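Local coordinates for protein PcaV transcriptional regulator (Streptomyces coelicolor, PDB 4G9Y) that probably acts as a MarR-family winged helix-turn-helix transcription factor that responds to small ligands, and binds 3,4-dihydroxybenzoate, at residues 26-31 with 114-119; 41-46 with 60-65; 53-58 with 94-99. All coordinates share one frame; numbering follows the deposited sequence.

From the N terminus, the chain first passes through 26-31, at the end of helix 13-31, which meets 114-119 only after 82 intervening residues. This long loop, closed by contact 1, encloses both other contacts. Within it, 41-46 on helix 38-49 pairs with 60-65 in contact 2, a short loop. Contact 3 starts at 53-58, before contact 2 has closed, and ends at strand 94-98, so the two cross and share helix 55-62. Contacts 2 and 3 touch through Val43 and Val58 and tie helices 38-49 and 55-62 and wing strand 94-98 into what is probably the DNA-binding lobe; contact 1, touching contact 2 through Trp28 and Tyr41, joins helices 13-31 and 100-121.

Contact 1: 26-31 with 114-119; sequences LLWNTM and ARMNQV
Met116 of helix 100-121 packs its side chain against Leu27, Trp28 and Met31 near the end of helix 13-31. The short axes approach to 10.0 Å, their N-to-C directions 134° apart.

Apolar contacts carry the interface. CG of Met116, anti to its backbone N (chi1 -179°), lies 3.9 Å from CB of Leu27 and equally far from CB of Met31. The chain then bends twice, and its terminal CE comes within 3.8 Å of CE3 of the Trp28 indole, the two side chains crossing at about a right angle. Met31 answers from the other helix: its CE packs 3.8 Å from CA of Met116 and touches CG2 of Val119, while its SD lies 4.0 Å from CG1 of Val119. Leu27 CD1 adds a looser contact to the same valine methyl.

Among the polar groups, Leu27 O, 3.7 Å from CG of Met116, accepts the backbone hydrogen bond of Met31 N. Trp28 NE1 donates to Thr36 O, which helps fix the indole against Met116. Just before 26-31, NE2 of His24 makes a hydrogen bond to OD1 of Asn117, a polar tie between the same two helices.

Leu27 also packs on Ala143 of the second subunit, so the contact borders the dimer interface. His24 and Ser38, which bind 3,4-dihydroxybenzoate in another structure of this protein, lie beside Met116 and Trp28 respectively. The packing of the first helix on the long helix 100-121 within one subunit is part of the helical dimerisation region of the MarR fold, here beside ligand-binding residues.

Contact 2: 41-46 with 60-65; sequences YAVLNA and ERVGLD
Val62 presses its CG1 methyl against the turn of helix 38-49 that carries Ala42 and Ala46. The methyl stands 3.6 Å from CB of Ala42 and also lies over that residue's backbone, 3.4 Å from Ala42 O. This oxygen accepts from Ala46 N at 2.8 Å, so the valine covers a carbonyl already used by the helix. CG1 reaches it because it is anti to the carbonyl carbon of Val62 (chi1 -59°), which places CG2 between the backbone N and the carbonyl carbon. From there CG2 meets CG2 of Val43 at 4.2 Å, the two side chains crossing obliquely. Ala46 completes the first shell: its CB is 4.3 Å from Val62 CG1 and equally far from Arg61 CB. With only methyl groups at Ala42 and Ala46, the two helices can lie close, with CA of Ala42 and Val62 6.2 Å apart.

Farther out, Arg61, whose CB packs on Ala46, forms a salt bridge through NE with Glu50. Just past Val62 the chain leaves the helix at Gly63, whose positive phi (69°) belongs to a Schellman motif. Leu64 then points back toward helix 38-49 and touches Val72. Asp65 caps the following helix, its OD1 accepting from Thr68 N and also bonded to OG of Ser67. The turn thus joins helix 55-62 to helix 66-78, the two helices of the helix-turn-helix.

On its other flank, helix 38-49 meets helix 100-121, where the Tyr41 ring lies nearly parallel to that of His106 and Asn45 ND2 bonds to His106 NE2. Val43 extends the packing to Ile69, Val72 and Leu76 of helix 66-78.

Contact 3: 53-58 with 94-99; sequences LDQRTV and SLLRLT
Asp54 and Leu95 face each other in a single antiparallel beta bridge, a non-hydrogen-bonded pair, CA to CA 4.2 Å, whose two backbone hydrogen bonds run between the flanking residues. Leu96 N donates to Leu53 O at 2.9 Å, and Gln55 N donates to Ser94 O at the same length. The Gln55 N bond is bent at the hydrogen, 143° against 165° for Leu96 N. Ser94 O also receives a CA-H...O contact from Asp54 CA at 3.1 Å, so one oxygen takes two groups from the start of helix 55-62. A water bridges Arg56 N and Ser94 N through weak bonds.

This is the join between a helix-turn-helix and its wing: strand 94-98, paired on its other side with strand 82-86, makes a single bridge to the residue before helix 55-62, the kind of edge pairing that ties the wing to the helical part in many winged-helix domains.

Asp54 is at the same time the N-cap of that helix. Its CG lies between the backbone N and the carbonyl carbon (chi1 67°), and the carboxylate turns back over the first turn. OD2 accepts from Thr57 N at 2.9 Å, met from above the carboxylate plane, whereas OD1 takes Thr57 OG1 on its syn side at 2.6 Å. An alanine here would probably leave Thr57 N and the Thr57 hydroxyl without these acceptors and the helix start less firmly held. CB of Asp54 rests against CD2 of Leu95.

On the inner side, Leu96 sends CD1 to within 3.8 Å of Gln55 CA and 4.0 Å of Val58 CG2. Leu96 and Val58 both also touch Leu47 of helix 38-49. Gln55 runs extended past Leu96, and its OE1 accepts from Lys84 NZ of the partner wing strand.

Contact 1: 26-31 with 114-119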
loop_
_atom_site.group_PDB
_atom_site.type_symbol
_atom_site.label_atom_id
_atom_site.label_comp_id
_atom_site.label_asym_id
_atom_site.label_seq_id
_atom_site.Cartn_x
_atom_site.Cartn_y
_atom_site.Cartn_z
ATOM N N LEU A 26 3.582 -1.109 -9.998
ATOM C CA LEU A 26 4.564 -0.887 -11.065
ATOM C C LEU A 26 4.085 -1.471 -12.396
ATOM O O LEU A 26 4.190 -0.825 -13.437
ATOM C CB LEU A 26 5.931 -1.475 -10.681
ATOM C CG LEU A 26 6.998 -1.495 -11.781
ATOM C CD1 LEU A 26 7.470 -0.090 -12.106
ATOM C CD2 LEU A 26 8.175 -2.394 -11.404
ATOM N N LEU A 27 3.544 -2.685 -12.371
ATOM C CA LEU A 27 3.085 -3.307 -13.613
ATOM C C LEU A 27 1.850 -2.618 -14.178
ATOM O O LEU A 27 1.674 -2.547 -15.391
ATOM C CB LEU A 27 2.802 -4.797 -13.420
ATOM C CG LEU A 27 3.987 -5.761 -13.517
ATOM C CD1 LEU A 27 3.454 -7.161 -13.758
ATOM C CD2 LEU A 27 4.956 -5.358 -14.628
ATOM N N TRP A 28 0.988 -2.112 -13.302
ATOM C CA TRP A 28 -0.149 -1.327 -13.778
ATOM C C TRP A 28 0.352 -0.145 -14.585
ATOM O O TRP A 28 -0.151 0.153 -15.671
ATOM C CB TRP A 28 -1.021 -0.822 -12.629
ATOM C CG TRP A 28 -2.218 0.020 -13.118
ATOM C CD1 TRP A 28 -2.210 1.341 -13.504
ATOM C CD2 TRP A 28 -3.572 -0.430 -13.266
ATOM N NE1 TRP A 28 -3.483 1.733 -13.879
ATOM C CE2 TRP A 28 -4.332 0.662 -13.740
ATOM C CE3 TRP A 28 -4.221 -1.655 -13.019
ATOM C CZ2 TRP A 28 -5.695 0.565 -13.989
ATOM C CZ3 TRP A 28 -5.578 -1.745 -13.270
ATOM C CH2 TRP A 28 -6.300 -0.643 -13.751
ATOM N N ASN A 29 1.350 0.538 -14.050
ATOM C CA ASN A 29 1.854 1.729 -14.697
ATOM C C ASN A 29 2.627 1.438 -15.984
ATOM O O ASN A 29 2.594 2.229 -16.923
ATOM C CB ASN A 29 2.652 2.599 -13.710
ATOM C CG ASN A 29 1.741 3.394 -12.794
ATOM O OD1 ASN A 29 1.287 4.478 -13.151
ATOM N ND2 ASN A 29 1.418 2.831 -11.635
ATOM N N THR A 30 3.287 0.292 -16.058
ATOM C CA THR A 30 4.056 -0.003 -17.261
ATOM C C THR A 30 3.249 -0.781 -18.309
ATOM O O THR A 30 3.519 -0.679 -19.491
ATOM C CB THR A 30 5.360 -0.751 -16.943
ATOM O OG1 THR A 30 5.044 -1.984 -16.315
ATOM C CG2 THR A 30 6.254 0.063 -16.002
ATOM N N MET A 31 2.247 -1.540 -17.891
ATOM C CA MET A 31 1.530 -2.392 -18.839
ATOM C C MET A 31 0.064 -2.001 -19.070
ATOM O O MET A 31 -0.580 -2.487 -20.004
ATOM C CB MET A 31 1.591 -3.856 -18.397
ATOM C CG MET A 31 2.980 -4.470 -18.462
ATOM S SD MET A 31 2.861 -6.203 -17.995
ATOM C CE MET A 31 1.867 -6.854 -19.355
ATOM N N ALA A 114 -6.182 -7.554 -18.161
ATOM C CA ALA A 114 -6.210 -9.011 -18.191
ATOM C C ALA A 114 -4.823 -9.568 -18.522
ATOM O O ALA A 114 -4.351 -10.526 -17.906
ATOM C CB ALA A 114 -7.248 -9.505 -19.207
ATOM N N ARG A 115 -4.168 -8.955 -19.497
ATOM C CA ARG A 115 -2.833 -9.367 -19.888
ATOM C C ARG A 115 -1.837 -9.094 -18.759
ATOM O O ARG A 115 -0.947 -9.913 -18.473
ATOM C CB ARG A 115 -2.420 -8.648 -21.178
ATOM C CG ARG A 115 -1.139 -9.162 -21.817
ATOM C CD ARG A 115 -1.351 -9.511 -23.291
ATOM N NE ARG A 115 -1.797 -8.362 -24.075
ATOM C CZ ARG A 115 -2.981 -8.266 -24.677
ATOM N NH1 ARG A 115 -3.863 -9.256 -24.604
ATOM N NH2 ARG A 115 -3.281 -7.172 -25.360
ATOM N N MET A 116 -1.993 -7.944 -18.115
ATOM C CA MET A 116 -1.070 -7.545 -17.064
ATOM C C MET A 116 -1.121 -8.498 -15.879
ATOM O O MET A 116 -0.083 -8.906 -15.356
ATOM C CB MET A 116 -1.345 -6.111 -16.606
ATOM C CG MET A 116 -0.395 -5.642 -15.516
ATOM S SD MET A 116 -1.043 -6.018 -13.869
ATOM C CE MET A 116 -2.489 -4.943 -13.789
ATOM N N ASN A 117 -2.323 -8.849 -15.446
ATOM C CA ASN A 117 -2.467 -9.784 -14.334
ATOM C C ASN A 117 -1.978 -11.199 -14.648
ATOM O O ASN A 117 -1.486 -11.895 -13.771
ATOM C CB ASN A 117 -3.907 -9.808 -13.824
ATOM C CG ASN A 117 -4.222 -8.602 -12.986
ATOM O OD1 ASN A 117 -3.419 -8.195 -12.132
ATOM N ND2 ASN A 117 -5.365 -7.990 -13.242
ATOM N N GLN A 118 -2.103 -11.615 -15.898
ATOM C CA GLN A 118 -1.539 -12.892 -16.326
ATOM C C GLN A 118 -0.006 -12.842 -16.267
ATOM O O GLN A 118 0.637 -13.773 -15.797
ATOM C CB GLN A 118 -2.035 -13.240 -17.735
ATOM C CG GLN A 118 -1.058 -14.069 -18.550
ATOM C CD GLN A 118 -1.674 -14.596 -19.831
ATOM O OE1 GLN A 118 -2.821 -14.280 -20.158
ATOM N NE2 GLN A 118 -0.918 -15.407 -20.562
ATOM N N VAL A 119 0.580 -11.742 -16.733
ATOM C CA VAL A 119 2.026 -11.548 -16.617
ATOM C C VAL A 119 2.513 -11.460 -15.152
ATOM O O VAL A 119 3.552 -12.014 -14.793
ATOM C CB VAL A 119 2.480 -10.319 -17.450
ATOM C CG1 VAL A 119 3.916 -9.919 -17.126
ATOM C CG2 VAL A 119 2.317 -10.604 -18.936
#

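Contact 2: 41-46 with 60-65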
loop_
_atom_site.group_PDB
_atom_site.type_symbol
_atom_site.label_atom_id
_atom_site.label_comp_id
_atom_site.label_asym_id
_atom_site.label_seq_id
_atom_site.Cartn_x
_atom_site.Cartn_y
_atom_site.Cartn_z
ATOM N N TYR A 41 -10.157 3.449 -13.159
ATOM C CA TYR A 41 -10.693 2.364 -13.969
ATOM C C TYR A 41 -11.875 1.677 -13.276
ATOM O O TYR A 41 -12.854 1.301 -13.927
ATOM C CB TYR A 41 -9.605 1.336 -14.330
ATOM C CG TYR A 41 -10.192 0.170 -15.068
ATOM C CD1 TYR A 41 -10.376 0.211 -16.443
ATOM C CD2 TYR A 41 -10.616 -0.962 -14.378
ATOM C CE1 TYR A 41 -10.952 -0.869 -17.120
ATOM C CE2 TYR A 41 -11.200 -2.026 -15.038
ATOM C CZ TYR A 41 -11.360 -1.980 -16.403
ATOM O OH TYR A 41 -11.937 -3.066 -17.029
ATOM N N ALA A 42 -11.774 1.484 -11.962
ATOM C CA ALA A 42 -12.869 0.865 -11.219
ATOM C C ALA A 42 -14.170 1.657 -11.362
ATOM O O ALA A 42 -15.267 1.077 -11.447
ATOM C CB ALA A 42 -12.495 0.691 -9.727
ATOM N N VAL A 43 -14.050 2.977 -11.411
ATOM C CA VAL A 43 -15.225 3.831 -11.624
ATOM C C VAL A 43 -15.812 3.642 -13.029
ATOM O O VAL A 43 -17.025 3.489 -13.189
ATOM C CB VAL A 43 -14.894 5.323 -11.343
ATOM C CG1 VAL A 43 -16.045 6.229 -11.756
ATOM C CG2 VAL A 43 -14.580 5.501 -9.868
ATOM N N LEU A 44 -14.964 3.660 -14.054
ATOM C CA LEU A 44 -15.447 3.381 -15.408
ATOM C C LEU A 44 -16.119 2.011 -15.436
ATOM O O LEU A 44 -17.183 1.826 -16.029
ATOM C CB LEU A 44 -14.295 3.389 -16.416
ATOM C CG LEU A 44 -13.465 4.659 -16.559
ATOM C CD1 LEU A 44 -12.224 4.360 -17.411
ATOM C CD2 LEU A 44 -14.305 5.772 -17.174
ATOM N N ASN A 45 -15.474 1.048 -14.801
ATOM C CA ASN A 45 -16.000 -0.305 -14.765
ATOM C C ASN A 45 -17.371 -0.407 -14.105
ATOM O O ASN A 45 -18.278 -1.070 -14.627
ATOM C CB ASN A 45 -15.008 -1.242 -14.077
ATOM C CG ASN A 45 -15.442 -2.691 -14.155
ATOM O OD1 ASN A 45 -15.805 -3.302 -13.147
ATOM N ND2 ASN A 45 -15.442 -3.236 -15.362
ATOM N N ALA A 46 -17.525 0.251 -12.961
ATOM C CA ALA A 46 -18.813 0.282 -12.275
ATOM C C ALA A 46 -19.908 0.911 -13.150
ATOM O O ALA A 46 -21.073 0.497 -13.118
ATOM C CB ALA A 46 -18.686 1.044 -10.955
ATOM N N GLU A 60 -19.430 3.979 -3.319
ATOM C CA GLU A 60 -19.664 2.765 -2.546
ATOM C C GLU A 60 -19.242 1.504 -3.297
ATOM O O GLU A 60 -18.645 0.622 -2.699
ATOM C CB GLU A 60 -21.124 2.665 -2.105
ATOM C CG GLU A 60 -21.493 3.627 -1.000
ATOM C CD GLU A 60 -22.983 3.630 -0.694
ATOM O OE1 GLU A 60 -23.756 2.922 -1.383
ATOM O OE2 GLU A 60 -23.381 4.352 0.240
ATOM N N ARG A 61 -19.546 1.414 -4.593
ATOM C CA ARG A 61 -19.181 0.220 -5.376
ATOM C C ARG A 61 -17.692 -0.007 -5.391
ATOM O O ARG A 61 -17.235 -1.145 -5.382
ATOM C CB ARG A 61 -19.588 0.362 -6.846
ATOM C CG ARG A 61 -21.049 0.318 -7.104
ATOM C CD ARG A 61 -21.583 -1.117 -7.252
ATOM N NE ARG A 61 -22.995 -0.983 -7.574
ATOM C CZ ARG A 61 -23.938 -0.767 -6.668
ATOM N NH1 ARG A 61 -23.631 -0.742 -5.373
ATOM N NH2 ARG A 61 -25.191 -0.615 -7.058
ATOM N N VAL A 62 -16.934 1.080 -5.487
ATOM C CA VAL A 62 -15.488 0.950 -5.631
ATOM C C VAL A 62 -14.745 1.127 -4.300
ATOM O O VAL A 62 -13.526 1.029 -4.253
ATOM C CB VAL A 62 -14.931 1.900 -6.723
ATOM C CG1 VAL A 62 -15.584 1.592 -8.063
ATOM C CG2 VAL A 62 -15.169 3.353 -6.361
ATOM N N GLY A 63 -15.491 1.376 -3.225
ATOM C CA GLY A 63 -14.899 1.538 -1.911
ATOM C C GLY A 63 -14.058 2.794 -1.723
ATOM O O GLY A 63 -12.984 2.730 -1.129
ATOM N N LEU A 64 -14.541 3.936 -2.208
ATOM C CA LEU A 64 -13.832 5.212 -2.035
ATOM C C LEU A 64 -14.655 6.184 -1.214
ATOM O O LEU A 64 -15.882 6.203 -1.316
ATOM C CB LEU A 64 -13.533 5.866 -3.382
ATOM C CG LEU A 64 -12.714 5.117 -4.427
ATOM C CD1 LEU A 64 -12.647 5.937 -5.733
ATOM C CD2 LEU A 64 -11.327 4.811 -3.903
ATOM N N ASP A 65 -13.983 7.016 -0.424
ATOM C CA ASP A 65 -14.680 8.025 0.367
ATOM C C ASP A 65 -15.209 9.143 -0.527
ATOM O O ASP A 65 -14.814 9.253 -1.688
ATOM C CB ASP A 65 -13.784 8.583 1.481
ATOM C CG ASP A 65 -12.484 9.179 0.959
ATOM O OD1 ASP A 65 -12.518 9.986 0.008
ATOM O OD2 ASP A 65 -11.417 8.840 1.512
#

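Contact 3: 53-58 with 94-99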
loop_
_atom_site.group_PDB
_atom_site.type_symbol
_atom_site.label_atom_id
_atom_site.label_comp_id
_atom_site.label_asym_id
_atom_site.label_seq_id
_atom_site.Cartn_x
_atom_site.Cartn_y
_atom_site.Cartn_z
ATOM N N LEU A 53 -25.731 5.453 -12.545
ATOM C CA LEU A 53 -25.625 5.303 -11.095
ATOM C C LEU A 53 -25.237 6.650 -10.500
ATOM O O LEU A 53 -24.551 7.434 -11.141
ATOM C CB LEU A 53 -24.544 4.273 -10.778
ATOM C CG LEU A 53 -24.624 3.448 -9.505
ATOM C CD1 LEU A 53 -25.989 2.779 -9.354
ATOM C CD2 LEU A 53 -23.507 2.417 -9.535
ATOM N N ASP A 54 -25.688 6.945 -9.289
ATOM C CA ASP A 54 -25.340 8.230 -8.701
ATOM C C ASP A 54 -23.933 8.161 -8.123
ATOM O O ASP A 54 -23.421 7.086 -7.853
ATOM C CB ASP A 54 -26.326 8.611 -7.609
ATOM C CG ASP A 54 -26.233 7.692 -6.418
ATOM O OD1 ASP A 54 -26.873 6.622 -6.449
ATOM O OD2 ASP A 54 -25.500 8.027 -5.465
ATOM N N GLN A 55 -23.326 9.319 -7.912
ATOM C CA GLN A 55 -21.940 9.397 -7.474
ATOM C C GLN A 55 -21.691 8.737 -6.135
ATOM O O GLN A 55 -20.688 8.050 -5.949
ATOM C CB GLN A 55 -21.500 10.860 -7.418
ATOM C CG GLN A 55 -20.039 11.060 -7.075
ATOM C CD GLN A 55 -19.590 12.483 -7.359
ATOM O OE1 GLN A 55 -19.908 13.047 -8.408
ATOM N NE2 GLN A 55 -18.863 13.077 -6.417
ATOM N N ARG A 56 -22.604 8.961 -5.198
ATOM C CA ARG A 56 -22.480 8.401 -3.869
ATOM C C ARG A 56 -22.411 6.877 -3.975
ATOM O O ARG A 56 -21.544 6.238 -3.368
ATOM C CB ARG A 56 -23.668 8.859 -3.019
ATOM C CG ARG A 56 -23.844 8.204 -1.666
ATOM C CD ARG A 56 -25.061 8.823 -0.971
ATOM N NE ARG A 56 -25.459 8.112 0.241
ATOM C CZ ARG A 56 -26.425 7.198 0.289
ATOM N NH1 ARG A 56 -27.096 6.883 -0.813
ATOM N NH2 ARG A 56 -26.721 6.600 1.437
ATOM N N THR A 57 -23.298 6.296 -4.776
ATOM C CA THR A 57 -23.314 4.842 -4.917
ATOM C C THR A 57 -22.078 4.334 -5.655
ATOM O O THR A 57 -21.530 3.294 -5.299
ATOM C CB THR A 57 -24.586 4.347 -5.621
ATOM O OG1 THR A 57 -25.729 4.867 -4.931
ATOM C CG2 THR A 57 -24.648 2.801 -5.616
ATOM N N VAL A 58 -21.626 5.076 -6.671
ATOM C CA VAL A 58 -20.419 4.674 -7.382
ATOM C C VAL A 58 -19.239 4.600 -6.411
ATOM O O VAL A 58 -18.460 3.651 -6.449
ATOM C CB VAL A 58 -20.096 5.611 -8.566
ATOM C CG1 VAL A 58 -18.723 5.309 -9.127
ATOM C CG2 VAL A 58 -21.150 5.472 -9.645
ATOM N N SER A 94 -26.124 13.280 -7.958
ATOM C CA SER A 94 -25.661 13.487 -9.326
ATOM C C SER A 94 -25.523 12.150 -10.030
ATOM O O SER A 94 -24.898 11.241 -9.501
ATOM C CB SER A 94 -24.306 14.196 -9.328
ATOM O OG SER A 94 -24.330 15.379 -8.545
ATOM N N LEU A 95 -26.090 12.036 -11.227
ATOM C CA LEU A 95 -26.028 10.788 -11.980
ATOM C C LEU A 95 -24.826 10.803 -12.915
ATOM O O LEU A 95 -24.573 11.806 -13.573
ATOM C CB LEU A 95 -27.306 10.609 -12.789
ATOM C CG LEU A 95 -28.589 10.839 -11.990
ATOM C CD1 LEU A 95 -29.812 10.579 -12.855
ATOM C CD2 LEU A 95 -28.600 9.961 -10.747
ATOM N N LEU A 96 -24.096 9.692 -12.970
ATOM C CA LEU A 96 -22.881 9.601 -13.770
ATOM C C LEU A 96 -23.100 8.633 -14.911
ATOM O O LEU A 96 -23.714 7.582 -14.734
ATOM C CB LEU A 96 -21.717 9.083 -12.916
ATOM C CG LEU A 96 -21.438 9.849 -11.627
ATOM C CD1 LEU A 96 -20.289 9.201 -10.867
ATOM C CD2 LEU A 96 -21.134 11.317 -11.947
ATOM N N ARG A 97 -22.576 8.969 -16.080
ATOM C CA ARG A 97 -22.694 8.096 -17.231
ATOM C C ARG A 97 -21.421 8.204 -18.067
ATOM O O ARG A 97 -20.884 9.296 -18.220
ATOM C CB ARG A 97 -23.905 8.542 -18.038
ATOM C CG ARG A 97 -24.284 7.641 -19.170
ATOM C CD ARG A 97 -25.606 8.104 -19.759
ATOM N NE ARG A 97 -26.660 8.103 -18.745
ATOM C CZ ARG A 97 -27.474 7.077 -18.516
ATOM N NH1 ARG A 97 -27.369 5.963 -19.233
ATOM N NH2 ARG A 97 -28.399 7.167 -17.571
ATOM N N LEU A 98 -20.924 7.086 -18.597
ATOM C CA LEU A 98 -19.736 7.140 -19.458
ATOM C C LEU A 98 -20.062 7.812 -20.784
ATOM O O LEU A 98 -21.190 7.736 -21.253
ATOM C CB LEU A 98 -19.197 5.744 -19.734
ATOM C CG LEU A 98 -18.718 5.020 -18.475
ATOM C CD1 LEU A 98 -17.972 3.787 -18.860
ATOM C CD2 LEU A 98 -17.828 5.953 -17.675
ATOM N N THR A 99 -19.072 8.468 -21.377
ATOM C CA THR A 99 -19.202 8.991 -22.727
ATOM C C THR A 99 -18.820 7.865 -23.673
ATOM O O THR A 99 -18.337 6.825 -23.224
ATOM C CB THR A 99 -18.240 10.160 -22.946
ATOM O OG1 THR A 99 -16.890 9.703 -22.762
ATOM C CG2 THR A 99 -18.529 11.286 -21.956
HETATM O O HOH W 1 -24.791 11.455 -5.461
#